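Local coordinates for metallo-carboxypeptidase (Pseudomonas aeruginosa, PDB 4A39), which probably acts as a zinc-dependent carboxypeptidase of the M14 family, a bacterial relative and model of the mammalian cytosolic carboxypeptidases, at residues 169-174 with 265-270; 160-165 with 213-218; 203-208 with 379-384; 293-298 with 339-344. All blocks are in the same frame, centred on the assembly; numbering follows the deposited sequence.

Contact 1: 169-174 with 265-270; sequences SHLKLW and GVDLFL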
loop_
_atom_site.group_PDB
_atom_site.type_symbol
_atom_site.label_atom_id
_atom_site.label_comp_id
_atom_site.label_asym_id
_atom_site.label_seq_id
_atom_site.Cartn_x
_atom_site.Cartn_y
_atom_site.Cartn_z
ATOM N N SER A 169 10.254 -17.511 -21.583
ATOM C CA SER A 169 8.917 -17.301 -21.036
ATOM C C SER A 169 8.205 -16.313 -21.954
ATOM O O SER A 169 8.836 -15.705 -22.820
ATOM C CB SER A 169 8.995 -16.740 -19.614
ATOM O OG SER A 169 9.666 -15.491 -19.586
ATOM N N HIS A 170 6.903 -16.133 -21.770
ATOM C CA HIS A 170 6.172 -15.223 -22.642
ATOM C C HIS A 170 5.192 -14.285 -21.948
ATOM O O HIS A 170 4.749 -13.303 -22.547
ATOM C CB HIS A 170 5.440 -16.029 -23.718
ATOM C CG HIS A 170 4.476 -17.034 -23.169
ATOM N ND1 HIS A 170 3.208 -16.698 -22.747
ATOM C CD2 HIS A 170 4.606 -18.363 -22.946
ATOM C CE1 HIS A 170 2.597 -17.776 -22.287
ATOM N NE2 HIS A 170 3.425 -18.800 -22.396
ATOM N N LEU A 171 4.848 -14.575 -20.697
ATOM C CA LEU A 171 3.905 -13.724 -19.975
ATOM C C LEU A 171 4.608 -12.662 -19.138
ATOM O O LEU A 171 5.696 -12.895 -18.618
ATOM C CB LEU A 171 3.007 -14.581 -19.075
ATOM C CG LEU A 171 2.129 -15.610 -19.794
ATOM C CD1 LEU A 171 1.350 -16.422 -18.777
ATOM C CD2 LEU A 171 1.180 -14.902 -20.750
ATOM N N LYS A 172 3.980 -11.494 -19.022
ATOM C CA LYS A 172 4.524 -10.385 -18.238
ATOM C C LYS A 172 3.521 -10.039 -17.150
ATOM O O LYS A 172 2.445 -9.516 -17.438
ATOM C CB LYS A 172 4.750 -9.149 -19.116
ATOM C CG LYS A 172 5.761 -9.338 -20.231
ATOM C CD LYS A 172 5.255 -10.287 -21.295
ATOM C CE LYS A 172 4.238 -9.623 -22.202
ATOM N NZ LYS A 172 3.838 -10.559 -23.293
ATOM N N LEU A 173 3.872 -10.332 -15.901
ATOM C CA LEU A 173 2.977 -10.064 -14.778
ATOM C C LEU A 173 3.454 -8.837 -14.006
ATOM O O LEU A 173 4.521 -8.857 -13.386
ATOM C CB LEU A 173 2.931 -11.281 -13.854
ATOM C CG LEU A 173 2.803 -12.649 -14.532
ATOM C CD1 LEU A 173 2.625 -13.702 -13.455
ATOM C CD2 LEU A 173 1.632 -12.673 -15.503
ATOM N N TRP A 174 2.651 -7.777 -14.045
ATOM C CA TRP A 174 2.989 -6.527 -13.380
ATOM C C TRP A 174 2.326 -6.286 -12.034
ATOM O O TRP A 174 1.117 -6.490 -11.866
ATOM C CB TRP A 174 2.646 -5.343 -14.287
ATOM C CG TRP A 174 3.469 -5.247 -15.529
ATOM C CD1 TRP A 174 3.461 -6.100 -16.599
ATOM C CD2 TRP A 174 4.405 -4.212 -15.846
ATOM N NE1 TRP A 174 4.337 -5.655 -17.565
ATOM C CE2 TRP A 174 4.928 -4.498 -17.128
ATOM C CE3 TRP A 174 4.853 -3.069 -15.168
ATOM C CZ2 TRP A 174 5.878 -3.679 -17.749
ATOM C CZ3 TRP A 174 5.799 -2.253 -15.786
ATOM C CH2 TRP A 174 6.300 -2.564 -17.066
ATOM N N GLY A 265 4.926 -4.953 -22.713
ATOM C CA GLY A 265 3.651 -5.656 -22.768
ATOM C C GLY A 265 3.190 -6.026 -21.373
ATOM O O GLY A 265 4.006 -6.097 -20.445
ATOM N N VAL A 266 1.887 -6.267 -21.230
ATOM C CA VAL A 266 1.285 -6.604 -19.943
ATOM C C VAL A 266 0.251 -7.726 -20.072
ATOM O O VAL A 266 -0.648 -7.652 -20.906
ATOM C CB VAL A 266 0.569 -5.366 -19.334
ATOM C CG1 VAL A 266 -0.013 -5.717 -17.972
ATOM C CG2 VAL A 266 1.541 -4.195 -19.220
ATOM N N ASP A 267 0.373 -8.755 -19.231
ATOM C CA ASP A 267 -0.568 -9.875 -19.254
ATOM C C ASP A 267 -1.297 -10.045 -17.917
ATOM O O ASP A 267 -2.159 -10.910 -17.769
ATOM C CB ASP A 267 0.162 -11.169 -19.632
ATOM C CG ASP A 267 0.833 -11.073 -20.992
ATOM O OD1 ASP A 267 0.121 -10.815 -21.988
ATOM O OD2 ASP A 267 2.067 -11.249 -21.064
ATOM N N LEU A 268 -0.947 -9.200 -16.955
ATOM C CA LEU A 268 -1.554 -9.212 -15.628
ATOM C C LEU A 268 -1.125 -7.930 -14.938
ATOM O O LEU A 268 0.026 -7.513 -15.069
ATOM C CB LEU A 268 -1.059 -10.398 -14.798
ATOM C CG LEU A 268 -1.519 -10.343 -13.334
ATOM C CD1 LEU A 268 -2.912 -10.939 -13.217
ATOM C CD2 LEU A 268 -0.546 -11.094 -12.452
ATOM N N PHE A 269 -2.041 -7.305 -14.207
ATOM C CA PHE A 269 -1.707 -6.074 -13.506
ATOM C C PHE A 269 -2.373 -5.980 -12.145
ATOM O O PHE A 269 -3.596 -6.055 -12.040
ATOM C CB PHE A 269 -2.115 -4.854 -14.332
ATOM C CG PHE A 269 -1.841 -3.542 -13.648
ATOM C CD1 PHE A 269 -0.532 -3.139 -13.383
ATOM C CD2 PHE A 269 -2.888 -2.720 -13.251
ATOM C CE1 PHE A 269 -0.276 -1.934 -12.730
ATOM C CE2 PHE A 269 -2.644 -1.511 -12.597
ATOM C CZ PHE A 269 -1.338 -1.116 -12.337
ATOM N N LEU A 270 -1.560 -5.816 -11.106
ATOM C CA LEU A 270 -2.077 -5.675 -9.752
ATOM C C LEU A 270 -1.553 -4.351 -9.197
ATOM O O LEU A 270 -0.343 -4.116 -9.183
ATOM C CB LEU A 270 -1.607 -6.835 -8.867
ATOM C CG LEU A 270 -2.035 -8.245 -9.289
ATOM C CD1 LEU A 270 -1.486 -9.263 -8.300
ATOM C CD2 LEU A 270 -3.556 -8.328 -9.344
#
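Asp-267 sets its CG beside the backbone N (chi1 -59°), and the Lys-172 chain, bent at chi2 (69°) and chi3 (77°), brings NZ round to the same Asp-267 oxygen that its own backbone N-H uses. Asp-267 OD2 takes that Lys-172 N-H at 2.8 Å on its anti lone pair, and Lys-172 NZ closes a salt bridge to OD2 at 2.9 Å, weak as a hydrogen bond. Lys-172 NZ also donates a hydrogen bond to His-170 O at 3.0 Å. In return Asp-267 N donates to Lys-172 O at 2.8 Å, before parallel pairing takes over with Trp-174 N to Leu-268 O and Leu-270 N to Trp-174 O. Trp-174 NE1 donates to Gly-265 O at 2.9 Å, while Val-266 CG2 lies over the indole's five-membered ring, 3.8 Å from its centroid, as a CH-pi contact. Strands 171-177 and 268-275, the latter carrying the zinc ligand His-273, are parallel neighbours inside the carboxypeptidase domain's mixed sheet, between strands 212-217 and 343-350; helix 252-264 touches Trp-174, and Asp-267 OD1 pairs with Arg-388.

Contact 2: 160-165 with 213-218; sequences LLRVRR and DLYLVP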
loop_
_atom_site.group_PDB
_atom_site.type_symbol
_atom_site.label_atom_id
_atom_site.label_comp_id
_atom_site.label_asym_id
_atom_site.label_seq_id
_atom_site.Cartn_x
_atom_site.Cartn_y
_atom_site.Cartn_z
ATOM N N LEU A 160 12.199 -0.339 -11.318
ATOM C CA LEU A 160 11.343 -1.327 -11.962
ATOM C C LEU A 160 12.194 -2.591 -11.989
ATOM O O LEU A 160 13.204 -2.655 -12.698
ATOM C CB LEU A 160 10.986 -0.917 -13.396
ATOM C CG LEU A 160 10.316 -1.993 -14.263
ATOM C CD1 LEU A 160 9.094 -2.558 -13.549
ATOM C CD2 LEU A 160 9.928 -1.396 -15.609
ATOM N N LEU A 161 11.803 -3.584 -11.200
ATOM C CA LEU A 161 12.547 -4.836 -11.129
ATOM C C LEU A 161 11.898 -5.895 -12.000
ATOM O O LEU A 161 10.679 -5.920 -12.139
ATOM C CB LEU A 161 12.592 -5.346 -9.685
ATOM C CG LEU A 161 13.042 -4.355 -8.608
ATOM C CD1 LEU A 161 12.893 -4.996 -7.237
ATOM C CD2 LEU A 161 14.484 -3.931 -8.863
ATOM N N ARG A 162 12.713 -6.758 -12.603
ATOM C CA ARG A 162 12.174 -7.835 -13.423
ATOM C C ARG A 162 12.729 -9.165 -12.953
ATOM O O ARG A 162 13.940 -9.317 -12.758
ATOM C CB ARG A 162 12.493 -7.648 -14.916
ATOM C CG ARG A 162 12.005 -8.837 -15.763
ATOM C CD ARG A 162 11.908 -8.529 -17.250
ATOM N NE ARG A 162 13.213 -8.377 -17.883
ATOM C CZ ARG A 162 13.381 -8.129 -19.178
ATOM N NH1 ARG A 162 12.325 -8.003 -19.972
ATOM N NH2 ARG A 162 14.603 -8.009 -19.680
ATOM N N VAL A 163 11.829 -10.120 -12.746
ATOM C CA VAL A 163 12.208 -11.457 -12.317
ATOM C C VAL A 163 12.038 -12.339 -13.550
ATOM O O VAL A 163 10.924 -12.550 -14.026
ATOM C CB VAL A 163 11.287 -11.965 -11.185
ATOM C CG1 VAL A 163 11.789 -13.299 -10.664
ATOM C CG2 VAL A 163 11.225 -10.940 -10.061
ATOM N N ARG A 164 13.154 -12.830 -14.080
ATOM C CA ARG A 164 13.139 -13.678 -15.270
ATOM C C ARG A 164 14.139 -14.810 -15.070
ATOM O O ARG A 164 15.347 -14.574 -15.014
ATOM C CB ARG A 164 13.512 -12.842 -16.501
ATOM C CG ARG A 164 13.567 -13.597 -17.827
ATOM C CD ARG A 164 13.764 -12.611 -18.988
ATOM N NE ARG A 164 13.942 -13.251 -20.292
ATOM C CZ ARG A 164 12.964 -13.794 -21.015
ATOM N NH1 ARG A 164 11.715 -13.781 -20.572
ATOM N NH2 ARG A 164 13.238 -14.350 -22.191
ATOM N N ARG A 165 13.638 -16.036 -14.958
ATOM C CA ARG A 165 14.508 -17.186 -14.744
ATOM C C ARG A 165 14.576 -18.144 -15.929
ATOM O O ARG A 165 15.345 -19.106 -15.911
ATOM C CB ARG A 165 14.075 -17.934 -13.480
ATOM C CG ARG A 165 14.349 -17.142 -12.208
ATOM C CD ARG A 165 13.865 -17.844 -10.953
ATOM N NE ARG A 165 14.218 -17.075 -9.760
ATOM C CZ ARG A 165 13.822 -17.372 -8.527
ATOM N NH1 ARG A 165 13.050 -18.428 -8.307
ATOM N NH2 ARG A 165 14.201 -16.612 -7.508
ATOM N N ASP A 213 7.371 -13.816 -16.330
ATOM C CA ASP A 213 8.370 -12.954 -15.713
ATOM C C ASP A 213 7.577 -11.968 -14.865
ATOM O O ASP A 213 6.440 -11.628 -15.203
ATOM C CB ASP A 213 9.158 -12.148 -16.749
ATOM C CG ASP A 213 10.051 -13.006 -17.617
ATOM O OD1 ASP A 213 10.366 -14.146 -17.225
ATOM O OD2 ASP A 213 10.456 -12.517 -18.692
ATOM N N LEU A 214 8.166 -11.505 -13.769
ATOM C CA LEU A 214 7.481 -10.540 -12.921
ATOM C C LEU A 214 8.099 -9.161 -13.101
ATOM O O LEU A 214 9.323 -9.021 -13.120
ATOM C CB LEU A 214 7.578 -10.952 -11.453
ATOM C CG LEU A 214 7.161 -12.385 -11.117
ATOM C CD1 LEU A 214 7.310 -12.598 -9.622
ATOM C CD2 LEU A 214 5.728 -12.645 -11.561
ATOM N N TYR A 215 7.239 -8.158 -13.267
ATOM C CA TYR A 215 7.654 -6.764 -13.414
ATOM C C TYR A 215 7.123 -6.099 -12.148
ATOM O O TYR A 215 5.909 -5.948 -11.972
ATOM C CB TYR A 215 7.026 -6.153 -14.667
ATOM C CG TYR A 215 7.631 -6.675 -15.957
ATOM C CD1 TYR A 215 7.380 -7.976 -16.392
ATOM C CD2 TYR A 215 8.467 -5.874 -16.731
ATOM C CE1 TYR A 215 7.946 -8.466 -17.569
ATOM C CE2 TYR A 215 9.038 -6.354 -17.914
ATOM C CZ TYR A 215 8.771 -7.648 -18.324
ATOM O OH TYR A 215 9.313 -8.121 -19.501
ATOM N N LEU A 216 8.043 -5.699 -11.275
ATOM C CA LEU A 216 7.679 -5.136 -9.979
ATOM C C LEU A 216 8.155 -3.720 -9.699
ATOM O O LEU A 216 9.307 -3.382 -9.957
ATOM C CB LEU A 216 8.242 -6.038 -8.878
ATOM C CG LEU A 216 8.095 -7.554 -9.038
ATOM C CD1 LEU A 216 8.907 -8.255 -7.961
ATOM C CD2 LEU A 216 6.630 -7.944 -8.962
ATOM N N VAL A 217 7.260 -2.905 -9.150
ATOM C CA VAL A 217 7.597 -1.537 -8.759
ATOM C C VAL A 217 7.242 -1.434 -7.279
ATOM O O VAL A 217 6.091 -1.186 -6.931
ATOM C CB VAL A 217 6.781 -0.479 -9.534
ATOM C CG1 VAL A 217 7.117 0.911 -9.006
ATOM C CG2 VAL A 217 7.096 -0.554 -11.029
ATOM N N PRO A 218 8.229 -1.638 -6.388
ATOM C CA PRO A 218 8.047 -1.580 -4.932
ATOM C C PRO A 218 7.410 -0.307 -4.376
ATOM O O PRO A 218 6.659 -0.368 -3.398
ATOM C CB PRO A 218 9.460 -1.794 -4.401
ATOM C CG PRO A 218 10.049 -2.714 -5.424
ATOM C CD PRO A 218 9.595 -2.080 -6.718
HETATM O O HOH W 1 11.094 -16.314 -15.916
#
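This is an antiparallel strand pairing near one border of the mixed sheet in the carboxypeptidase domain, where strand 157-163 runs against strand 212-217. Leu-161 with Leu-216 and Val-163 with Leu-214 are hydrogen-bonded pairs; Leu-161 N to Leu-216 O is nearly straight at 168°. Between them, the non-hydrogen-bonded pair Arg-162 and Tyr-215 sends both side chains to the other face, lying side by side. Arg-162 bends at chi3 (71°), which sets CD 3.4 Å from Tyr-215 CZ and lets NH1 donate to Tyr-215 OH at 3.1 Å, in the guanidinium plane. At the end of the ladder the extended Arg-164 chain passes Asp-213, and NH1 meets the syn lone pair of Asp-213 OD2 at 2.6 Å in a salt bridge, the two planes perpendicular. A water links Arg-165 N to Asp-213 OD1, which also bonds Ser-169. Helices 185-196 and 203-211 pack on the Leu-214 and Leu-216 face, while on the other face the Tyr-215 ring stacks with Trp-174 of strand 171-177.

Contact 3: 203-208 with 379-384; sequences TEMQRL and TLAVLV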
loop_
_atom_site.group_PDB
_atom_site.type_symbol
_atom_site.label_atom_id
_atom_site.label_comp_id
_atom_site.label_asym_id
_atom_site.label_seq_id
_atom_site.Cartn_x
_atom_site.Cartn_y
_atom_site.Cartn_z
ATOM N N THR A 203 8.448 -25.072 -5.517
ATOM C CA THR A 203 7.833 -25.669 -6.696
ATOM C C THR A 203 6.804 -24.779 -7.397
ATOM O O THR A 203 6.760 -24.734 -8.626
ATOM C CB THR A 203 7.176 -27.007 -6.337
ATOM O OG1 THR A 203 8.168 -27.873 -5.781
ATOM C CG2 THR A 203 6.578 -27.661 -7.572
ATOM N N GLU A 204 5.982 -24.074 -6.622
ATOM C CA GLU A 204 4.972 -23.199 -7.217
ATOM C C GLU A 204 5.597 -22.072 -8.028
ATOM O O GLU A 204 5.087 -21.703 -9.083
ATOM C CB GLU A 204 4.072 -22.584 -6.146
ATOM C CG GLU A 204 3.248 -23.585 -5.354
ATOM C CD GLU A 204 2.143 -22.911 -4.568
ATOM O OE1 GLU A 204 2.414 -21.862 -3.948
ATOM O OE2 GLU A 204 1.007 -23.429 -4.570
ATOM N N MET A 205 6.698 -21.514 -7.530
ATOM C CA MET A 205 7.372 -20.423 -8.225
ATOM C C MET A 205 8.166 -20.924 -9.428
ATOM O O MET A 205 8.402 -20.187 -10.379
ATOM C CB MET A 205 8.285 -19.658 -7.266
ATOM C CG MET A 205 7.541 -18.821 -6.227
ATOM S SD MET A 205 6.354 -17.657 -6.946
ATOM C CE MET A 205 4.823 -18.580 -6.800
ATOM N N GLN A 206 8.574 -22.187 -9.383
ATOM C CA GLN A 206 9.327 -22.765 -10.487
ATOM C C GLN A 206 8.350 -22.899 -11.650
ATOM O O GLN A 206 8.676 -22.575 -12.793
ATOM C CB GLN A 206 9.881 -24.134 -10.068
ATOM C CG GLN A 206 11.023 -24.669 -10.922
ATOM C CD GLN A 206 11.708 -25.867 -10.285
ATOM O OE1 GLN A 206 11.252 -26.390 -9.253
ATOM N NE2 GLN A 206 12.815 -26.310 -10.895
ATOM N N ARG A 207 7.138 -23.354 -11.340
ATOM C CA ARG A 207 6.103 -23.527 -12.349
ATOM C C ARG A 207 5.693 -22.174 -12.918
ATOM O O ARG A 207 5.559 -22.015 -14.129
ATOM C CB ARG A 207 4.874 -24.211 -11.748
ATOM C CG ARG A 207 5.114 -25.618 -11.218
ATOM C CD ARG A 207 3.795 -26.250 -10.786
ATOM N NE ARG A 207 3.965 -27.574 -10.191
ATOM C CZ ARG A 207 2.957 -28.351 -9.802
ATOM N NH1 ARG A 207 1.704 -27.938 -9.947
ATOM N NH2 ARG A 207 3.201 -29.542 -9.267
ATOM N N LEU A 208 5.499 -21.198 -12.037
ATOM C CA LEU A 208 5.095 -19.865 -12.463
ATOM C C LEU A 208 6.136 -19.162 -13.326
ATOM O O LEU A 208 5.807 -18.587 -14.362
ATOM C CB LEU A 208 4.776 -18.994 -11.243
ATOM C CG LEU A 208 4.435 -17.522 -11.515
ATOM C CD1 LEU A 208 3.264 -17.427 -12.482
ATOM C CD2 LEU A 208 4.101 -16.827 -10.203
ATOM N N THR A 379 -1.489 -17.817 -5.953
ATOM C CA THR A 379 -2.669 -17.698 -6.800
ATOM C C THR A 379 -2.277 -17.536 -8.267
ATOM O O THR A 379 -2.875 -18.156 -9.150
ATOM C CB THR A 379 -3.546 -16.504 -6.355
ATOM O OG1 THR A 379 -4.008 -16.737 -5.016
ATOM C CG2 THR A 379 -4.749 -16.337 -7.281
ATOM N N LEU A 380 -1.268 -16.713 -8.527
ATOM C CA LEU A 380 -0.815 -16.498 -9.899
ATOM C C LEU A 380 -0.237 -17.775 -10.500
ATOM O O LEU A 380 -0.343 -18.004 -11.709
ATOM C CB LEU A 380 0.234 -15.383 -9.954
ATOM C CG LEU A 380 -0.232 -13.983 -9.542
ATOM C CD1 LEU A 380 0.928 -13.009 -9.671
ATOM C CD2 LEU A 380 -1.402 -13.541 -10.412
ATOM N N ALA A 381 0.376 -18.603 -9.659
ATOM C CA ALA A 381 0.965 -19.856 -10.120
ATOM C C ALA A 381 -0.116 -20.796 -10.647
ATOM O O ALA A 381 0.093 -21.509 -11.631
ATOM C CB ALA A 381 1.729 -20.523 -8.984
ATOM N N VAL A 382 -1.272 -20.794 -9.988
ATOM C CA VAL A 382 -2.391 -21.644 -10.388
ATOM C C VAL A 382 -3.078 -21.158 -11.662
ATOM O O VAL A 382 -3.508 -21.962 -12.490
ATOM C CB VAL A 382 -3.463 -21.719 -9.275
ATOM C CG1 VAL A 382 -4.662 -22.535 -9.753
ATOM C CG2 VAL A 382 -2.868 -22.332 -8.023
ATOM N N LEU A 383 -3.167 -19.842 -11.818
ATOM C CA LEU A 383 -3.837 -19.237 -12.965
ATOM C C LEU A 383 -2.963 -18.953 -14.182
ATOM O O LEU A 383 -3.478 -18.550 -15.223
ATOM C CB LEU A 383 -4.481 -17.910 -12.549
ATOM C CG LEU A 383 -5.312 -17.840 -11.269
ATOM C CD1 LEU A 383 -5.812 -16.415 -11.085
ATOM C CD2 LEU A 383 -6.476 -18.811 -11.344
ATOM N N VAL A 384 -1.654 -19.158 -14.064
ATOM C CA VAL A 384 -0.747 -18.845 -15.166
ATOM C C VAL A 384 -1.169 -19.317 -16.561
ATOM O O VAL A 384 -1.069 -18.553 -17.524
ATOM C CB VAL A 384 0.690 -19.347 -14.866
ATOM C CG1 VAL A 384 0.783 -20.848 -15.055
ATOM C CG2 VAL A 384 1.683 -18.615 -15.757
#
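Two helices of the carboxypeptidase domain, 203-211 and 366-383, pack here beside the central sheet; the axes of the two short segments cross at 47° with a closest approach of 8.8 Å. The backbones come near at Ala-381: its CB points at the other helix and sits 3.6 Å from Glu-204 O, and its CA is 4.7 Å from Leu-208 CA. Leu-208 and Ala-381 carry the contact. With CG anti to the backbone N (chi1 175°) and chi2 at 56°, the two methyls of Leu-208 part over the facing helix: CD1 goes to the C-terminal side, 3.8 Å from Val-384 CG2 and 3.7 Å from Leu-380 O, while CD2 meets Leu-380 CB at 4.1 Å. Below the fork, Leu-208 CB rests against Ala-381 CB. Met-205 starts out pointing away, yet its chain turns back and brings CE to 4.3 Å from Ala-381 CB. Glu-204 OE1 hydrogen-bonds Ser-378 on helix 366-383, a polar tie between the two helices, and also forms a salt bridge with Arg-196 of helix 185-196. Between the segments themselves no hydrogen bond forms, so their hold on each other is apolar, with Leu-208 divided between Leu-380 and Val-384.

Contact 4: 293-298 with 339-344; sequences TPRLER and TYDCLA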
loop_
_atom_site.group_PDB
_atom_site.type_symbol
_atom_site.label_atom_id
_atom_site.label_comp_id
_atom_site.label_asym_id
_atom_site.label_seq_id
_atom_site.Cartn_x
_atom_site.Cartn_y
_atom_site.Cartn_z
ATOM N N THR A 293 -14.750 -7.999 -20.928
ATOM C CA THR A 293 -15.197 -9.152 -21.711
ATOM C C THR A 293 -15.539 -10.337 -20.815
ATOM O O THR A 293 -15.147 -10.380 -19.651
ATOM C CB THR A 293 -14.091 -9.639 -22.655
ATOM O OG1 THR A 293 -13.005 -10.154 -21.871
ATOM C CG2 THR A 293 -13.585 -8.502 -23.536
ATOM N N PRO A 294 -16.275 -11.324 -21.353
ATOM C CA PRO A 294 -16.622 -12.494 -20.540
ATOM C C PRO A 294 -15.343 -13.205 -20.086
ATOM O O PRO A 294 -15.293 -13.794 -19.006
ATOM C CB PRO A 294 -17.453 -13.340 -21.498
ATOM C CG PRO A 294 -18.137 -12.304 -22.344
ATOM C CD PRO A 294 -17.011 -11.334 -22.630
ATOM N N ARG A 295 -14.307 -13.144 -20.919
ATOM C CA ARG A 295 -13.029 -13.766 -20.591
ATOM C C ARG A 295 -12.464 -13.163 -19.313
ATOM O O ARG A 295 -12.031 -13.881 -18.408
ATOM C CB ARG A 295 -12.025 -13.563 -21.734
ATOM C CG ARG A 295 -10.571 -13.753 -21.314
ATOM C CD ARG A 295 -9.599 -13.550 -22.473
ATOM N NE ARG A 295 -8.229 -13.404 -21.984
ATOM C CZ ARG A 295 -7.659 -12.239 -21.690
ATOM N NH1 ARG A 295 -8.335 -11.107 -21.850
ATOM N NH2 ARG A 295 -6.422 -12.207 -21.213
ATOM N N LEU A 296 -12.469 -11.837 -19.249
ATOM C CA LEU A 296 -11.954 -11.134 -18.083
ATOM C C LEU A 296 -12.861 -11.317 -16.868
ATOM O O LEU A 296 -12.382 -11.390 -15.736
ATOM C CB LEU A 296 -11.769 -9.649 -18.410
ATOM C CG LEU A 296 -10.630 -9.370 -19.400
ATOM C CD1 LEU A 296 -10.597 -7.898 -19.756
ATOM C CD2 LEU A 296 -9.303 -9.800 -18.782
ATOM N N GLU A 297 -14.168 -11.404 -17.106
ATOM C CA GLU A 297 -15.127 -11.594 -16.021
ATOM C C GLU A 297 -14.828 -12.910 -15.307
ATOM O O GLU A 297 -14.833 -12.982 -14.072
ATOM C CB GLU A 297 -16.554 -11.614 -16.576
ATOM C CG GLU A 297 -17.639 -11.486 -15.516
ATOM C CD GLU A 297 -19.018 -11.318 -16.120
ATOM O OE1 GLU A 297 -19.605 -12.328 -16.563
ATOM O OE2 GLU A 297 -19.512 -10.173 -16.163
ATOM N N ARG A 298 -14.560 -13.948 -16.090
ATOM C CA ARG A 298 -14.257 -15.263 -15.537
ATOM C C ARG A 298 -12.903 -15.282 -14.834
ATOM O O ARG A 298 -12.760 -15.897 -13.775
ATOM C CB ARG A 298 -14.269 -16.319 -16.645
ATOM C CG ARG A 298 -14.010 -17.729 -16.144
ATOM C CD ARG A 298 -14.148 -18.745 -17.267
ATOM N NE ARG A 298 -13.132 -18.593 -18.305
ATOM C CZ ARG A 298 -11.872 -18.995 -18.181
ATOM N NH1 ARG A 298 -11.466 -19.578 -17.059
ATOM N NH2 ARG A 298 -11.023 -18.823 -19.185
ATOM N N THR A 339 -6.248 -1.148 -21.778
ATOM C CA THR A 339 -5.224 -0.897 -22.783
ATOM C C THR A 339 -4.521 -2.173 -23.216
ATOM O O THR A 339 -4.167 -2.329 -24.388
ATOM C CB THR A 339 -4.175 0.109 -22.261
ATOM O OG1 THR A 339 -4.824 1.348 -21.947
ATOM C CG2 THR A 339 -3.101 0.365 -23.313
ATOM N N TYR A 340 -4.346 -3.098 -22.277
ATOM C CA TYR A 340 -3.657 -4.349 -22.568
ATOM C C TYR A 340 -4.535 -5.598 -22.564
ATOM O O TYR A 340 -4.041 -6.704 -22.802
ATOM C CB TYR A 340 -2.481 -4.503 -21.597
ATOM C CG TYR A 340 -1.453 -3.413 -21.796
ATOM C CD1 TYR A 340 -0.532 -3.484 -22.841
ATOM C CD2 TYR A 340 -1.464 -2.266 -21.005
ATOM C CE1 TYR A 340 0.347 -2.437 -23.099
ATOM C CE2 TYR A 340 -0.587 -1.208 -21.255
ATOM C CZ TYR A 340 0.312 -1.302 -22.303
ATOM O OH TYR A 340 1.167 -0.258 -22.571
ATOM N N ASP A 341 -5.833 -5.410 -22.322
ATOM C CA ASP A 341 -6.795 -6.514 -22.298
ATOM C C ASP A 341 -6.301 -7.630 -21.377
ATOM O O ASP A 341 -6.280 -8.804 -21.755
ATOM C CB ASP A 341 -6.995 -7.060 -23.716
ATOM C CG ASP A 341 -8.108 -8.092 -23.800
ATOM O OD1 ASP A 341 -9.044 -8.035 -22.971
ATOM O OD2 ASP A 341 -8.047 -8.954 -24.707
ATOM N N CYS A 342 -5.920 -7.260 -20.158
ATOM C CA CYS A 342 -5.403 -8.238 -19.208
ATOM C C CYS A 342 -6.168 -8.226 -17.902
ATOM O O CYS A 342 -6.883 -7.274 -17.593
ATOM C CB CYS A 342 -3.932 -7.939 -18.896
ATOM S SG CYS A 342 -3.669 -6.348 -18.044
ATOM N N LEU A 343 -6.010 -9.300 -17.138
ATOM C CA LEU A 343 -6.638 -9.396 -15.830
ATOM C C LEU A 343 -5.994 -8.274 -15.021
ATOM O O LEU A 343 -4.766 -8.134 -15.014
ATOM C CB LEU A 343 -6.330 -10.754 -15.195
ATOM C CG LEU A 343 -6.798 -10.962 -13.750
ATOM C CD1 LEU A 343 -8.310 -10.791 -13.669
ATOM C CD2 LEU A 343 -6.396 -12.351 -13.279
ATOM N N ALA A 344 -6.816 -7.470 -14.356
ATOM C CA ALA A 344 -6.308 -6.349 -13.574
ATOM C C ALA A 344 -7.156 -6.097 -12.341
ATOM O O ALA A 344 -8.384 -6.095 -12.413
ATOM C CB ALA A 344 -6.276 -5.088 -14.433
HETATM O O HOH W 2 -10.701 -10.243 -23.288
#
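Asp-341 leaves helix 332-340 with positive phi (51°), and this turn, which leads into strand 343-350, brings its carbonyl and carboxylate to the N-terminal end of helix 294-308, whose N-cap is Thr-293. Arg-295, CG anti to the backbone N and extended from CG to NE, reaches across so that NH1 donates to Asp-341 O at 3.1 Å; the donor sits above the carbonyl plane, 45° out of it. NH2 makes a weak second bond to that oxygen and a further one to Leu-387 O. Arg-295 NH1 also forms a salt bridge with Asp-341 OD1 at 3.3 Å. One water binds Thr-293 OG1 at 2.7 Å, accepts from Arg-295 NH1 and donates to Asp-341 OD1, while Thr-293 OG1 caps the helix by accepting Leu-296 N at 3.2 Å. Alongside, Leu-296 puts CD2 3.6 Å from Cys-342 C and CD1 against Asp-341 OD1. The guanidinium thus binds both backbone and side chain of one residue, and Asp-341 probably offsets the like charge of Arg-388, which lies close to Arg-295 NH2.

In the fold
Contacts 1, 2 and 4 all reach the seven-stranded sheet. Contacts 1 and 2, with centres 10 Å apart, are joined where strands 171-177 and 212-217 are neighbours, through Leu-173 O to Tyr-215 N at 2.8 Å. On the other flank Phe-269 N meets Leu-343 O at 3.0 Å, tying contact 1 to contact 4. Leu-380 of contact 3 packs on Leu-268 of contact 1, CD2 to CD2 at 3.3 Å; contact 3 does not touch contacts 2 or 4. Contacts 3 and 4 lie away from the annotated sites. Contact 1 comes nearer: the Phe-269 side chain is about 7 Å from that of the zinc ligand His-273 and about 9 Å from the bound (2-guanidinoethylmercapto)succinic acid, with zinc about 11 Å away.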